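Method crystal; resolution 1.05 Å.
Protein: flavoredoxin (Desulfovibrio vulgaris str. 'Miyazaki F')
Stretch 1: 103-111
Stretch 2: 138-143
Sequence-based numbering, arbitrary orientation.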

# COMPACT_ATOMS: atom_id res chain seq x y z
N GLY A 103 19.01 -13.15 5.96
CA GLY A 103 17.91 -13.33 6.87
C GLY A 103 18.24 -14.32 7.96
O GLY A 103 18.99 -15.27 7.75
N GLU A 104 17.67 -14.07 9.13
CA GLU A 104 17.84 -14.98 10.27
C GLU A 104 16.85 -16.11 10.22
O GLU A 104 17.11 -17.17 10.84
CB GLU A 104 17.75 -14.17 11.58
CG GLU A 104 18.95 -13.21 11.69
CD GLU A 104 18.85 -12.36 12.95
OE1 GLU A 104 17.67 -11.95 13.26
OE2 GLU A 104 19.85 -12.12 13.68
N HIS A 105 15.70 -15.91 9.57
CA HIS A 105 14.59 -16.83 9.58
C HIS A 105 14.28 -17.40 8.20
O HIS A 105 13.60 -18.41 8.10
CB HIS A 105 13.33 -16.16 10.14
CG HIS A 105 13.53 -15.61 11.51
ND1 HIS A 105 13.38 -16.33 12.65
CD2 HIS A 105 13.94 -14.34 11.88
CE1 HIS A 105 13.68 -15.51 13.66
NE2 HIS A 105 14.02 -14.32 13.24
N VAL A 106 14.70 -16.72 7.14
CA VAL A 106 14.33 -17.10 5.75
C VAL A 106 15.59 -17.00 4.88
O VAL A 106 16.50 -16.24 5.20
CB VAL A 106 13.17 -16.30 5.15
CG1 VAL A 106 11.98 -16.22 6.12
CG2 VAL A 106 13.61 -14.89 4.76
N ASP A 107 15.50 -17.75 3.79
CA ASP A 107 16.61 -17.88 2.82
C ASP A 107 16.64 -16.74 1.80
O ASP A 107 16.36 -16.93 0.60
CB ASP A 107 16.49 -19.21 2.12
CG ASP A 107 17.69 -19.53 1.27
OD1 ASP A 107 18.77 -18.93 1.48
OD2 ASP A 107 17.53 -20.43 0.40
N ALA A 108 16.96 -15.53 2.27
CA ALA A 108 16.98 -14.30 1.46
C ALA A 108 17.77 -13.24 2.20
O ALA A 108 17.74 -13.21 3.44
CB ALA A 108 15.58 -13.80 1.17
N PRO A 109 18.41 -12.34 1.48
CA PRO A 109 19.11 -11.22 2.10
C PRO A 109 18.18 -10.00 2.27
O PRO A 109 17.26 -9.85 1.45
CB PRO A 109 20.19 -10.86 1.09
CG PRO A 109 19.48 -11.12 -0.24
CD PRO A 109 18.55 -12.29 0.03
N TYR A 110 18.49 -9.15 3.23
CA TYR A 110 17.87 -7.82 3.31
C TYR A 110 18.97 -6.77 3.23
O TYR A 110 20.17 -7.07 3.26
CB TYR A 110 17.01 -7.66 4.52
CG TYR A 110 17.67 -7.76 5.87
CD1 TYR A 110 18.21 -6.67 6.50
CD2 TYR A 110 17.75 -8.96 6.55
CE1 TYR A 110 18.82 -6.76 7.75
CE2 TYR A 110 18.32 -9.05 7.80
CZ TYR A 110 18.87 -7.95 8.38
OH TYR A 110 19.44 -8.04 9.65
N VAL A 111 18.56 -5.50 3.14
CA VAL A 111 19.50 -4.40 2.97
C VAL A 111 19.92 -3.88 4.35
O VAL A 111 19.09 -3.27 5.05
CB VAL A 111 18.94 -3.26 2.12
CG1 VAL A 111 20.03 -2.23 1.92
CG2 VAL A 111 18.42 -3.77 0.79
N ILE A 138 4.98 -13.11 6.96
CA ILE A 138 5.95 -12.36 7.73
C ILE A 138 6.43 -13.20 8.90
O ILE A 138 5.66 -13.57 9.78
CB ILE A 138 5.32 -11.04 8.27
CG1 ILE A 138 4.86 -10.15 7.12
CG2 ILE A 138 6.27 -10.33 9.19
CD1 ILE A 138 4.03 -8.93 7.55
N MET A 139 7.73 -13.51 8.87
CA MET A 139 8.38 -14.30 9.89
C MET A 139 9.04 -13.43 10.94
O MET A 139 9.20 -13.86 12.11
CB MET A 139 9.39 -15.29 9.26
CG MET A 139 8.82 -16.12 8.15
SD MET A 139 7.26 -16.97 8.49
CE MET A 139 7.80 -18.13 9.71
N ASP A 140 9.47 -12.22 10.56
CA ASP A 140 10.11 -11.28 11.48
C ASP A 140 10.12 -9.93 10.85
O ASP A 140 10.25 -9.78 9.64
CB ASP A 140 11.57 -11.70 11.78
CG ASP A 140 12.17 -11.02 12.98
OD1 ASP A 140 11.43 -10.63 13.91
OD2 ASP A 140 13.41 -10.87 13.04
N VAL A 141 9.99 -8.92 11.67
CA VAL A 141 10.20 -7.52 11.30
C VAL A 141 11.33 -6.97 12.18
O VAL A 141 11.26 -7.05 13.41
CB VAL A 141 8.91 -6.72 11.53
CG1 VAL A 141 9.19 -5.24 11.20
CG2 VAL A 141 7.73 -7.29 10.76
N LYS A 142 12.37 -6.47 11.56
CA LYS A 142 13.56 -5.96 12.20
C LYS A 142 13.66 -4.46 11.98
O LYS A 142 13.54 -4.00 10.85
CB LYS A 142 14.85 -6.63 11.67
CG LYS A 142 15.04 -8.07 12.18
CD LYS A 142 16.46 -8.52 11.83
CE LYS A 142 16.47 -9.78 11.03
NZ LYS A 142 15.78 -10.91 11.72
N VAL A 143 13.92 -3.74 13.05
CA VAL A 143 13.99 -2.25 12.97
C VAL A 143 15.20 -1.80 13.71
O VAL A 143 15.50 -2.25 14.81
CB VAL A 143 12.70 -1.66 13.52
CG1 VAL A 143 12.78 -0.12 13.47
CG2 VAL A 143 11.47 -2.13 12.75

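The polar part of this contact is organised around the ammonium group of Lys142, the residue with the largest area covered by the opposing stretch. Lys142 NZ donates a hydrogen bond to Glu104 OE1 at 2.7 Å, the sole hydrogen bond between the two stretches and part of a salt bridge. A second donation, again within a salt bridge, runs from Lys142 NZ to Asp140 OD2, also 2.7 Å away, on the same strand. With a further hydrogen bond elsewhere in the structure, the ammonium group of this buried lysine is well satisfied. The two carboxylates it serves lie near one another, Glu104 OE1 and Asp140 OD2 being 4.4 Å apart; the positive charge shared between them offsets the repulsion expected of like charges. Asp140 divides its acceptors, OD2 taking the lysine and OD1 a hydrogen bond elsewhere in the structure.

His105 borders this cluster without a hydrogen bond to it. Its NE2 stands 3.5 Å from Asp140 OD2, which lies oblique to the ring, while Lys142 NZ approaches the ring edge, 3.9 Å from His105 CD2. Further back along the lysine side chain, Tyr110 contributes packing: its OH comes within 3.7 Å of Lys142 CE, a contact with a methylene carbon rather than with the charged nitrogen.

The remaining contacts are apolar and centre on Met139. Val106 CG1 packs 3.8 Å from Met139 CG, and His105 CB lies 4.1 Å from Met139 CB, where the backbones also draw near, with 6.7 Å between His105 CA and Met139 CA. No backbone hydrogen bond joins the stretches, and side chains alone supply the polar link. Within the loop, Gly103 N donates to Ala108 O at 2.8 Å, and Ala108 N donates a weak bond to Val106 O at 3.0 Å.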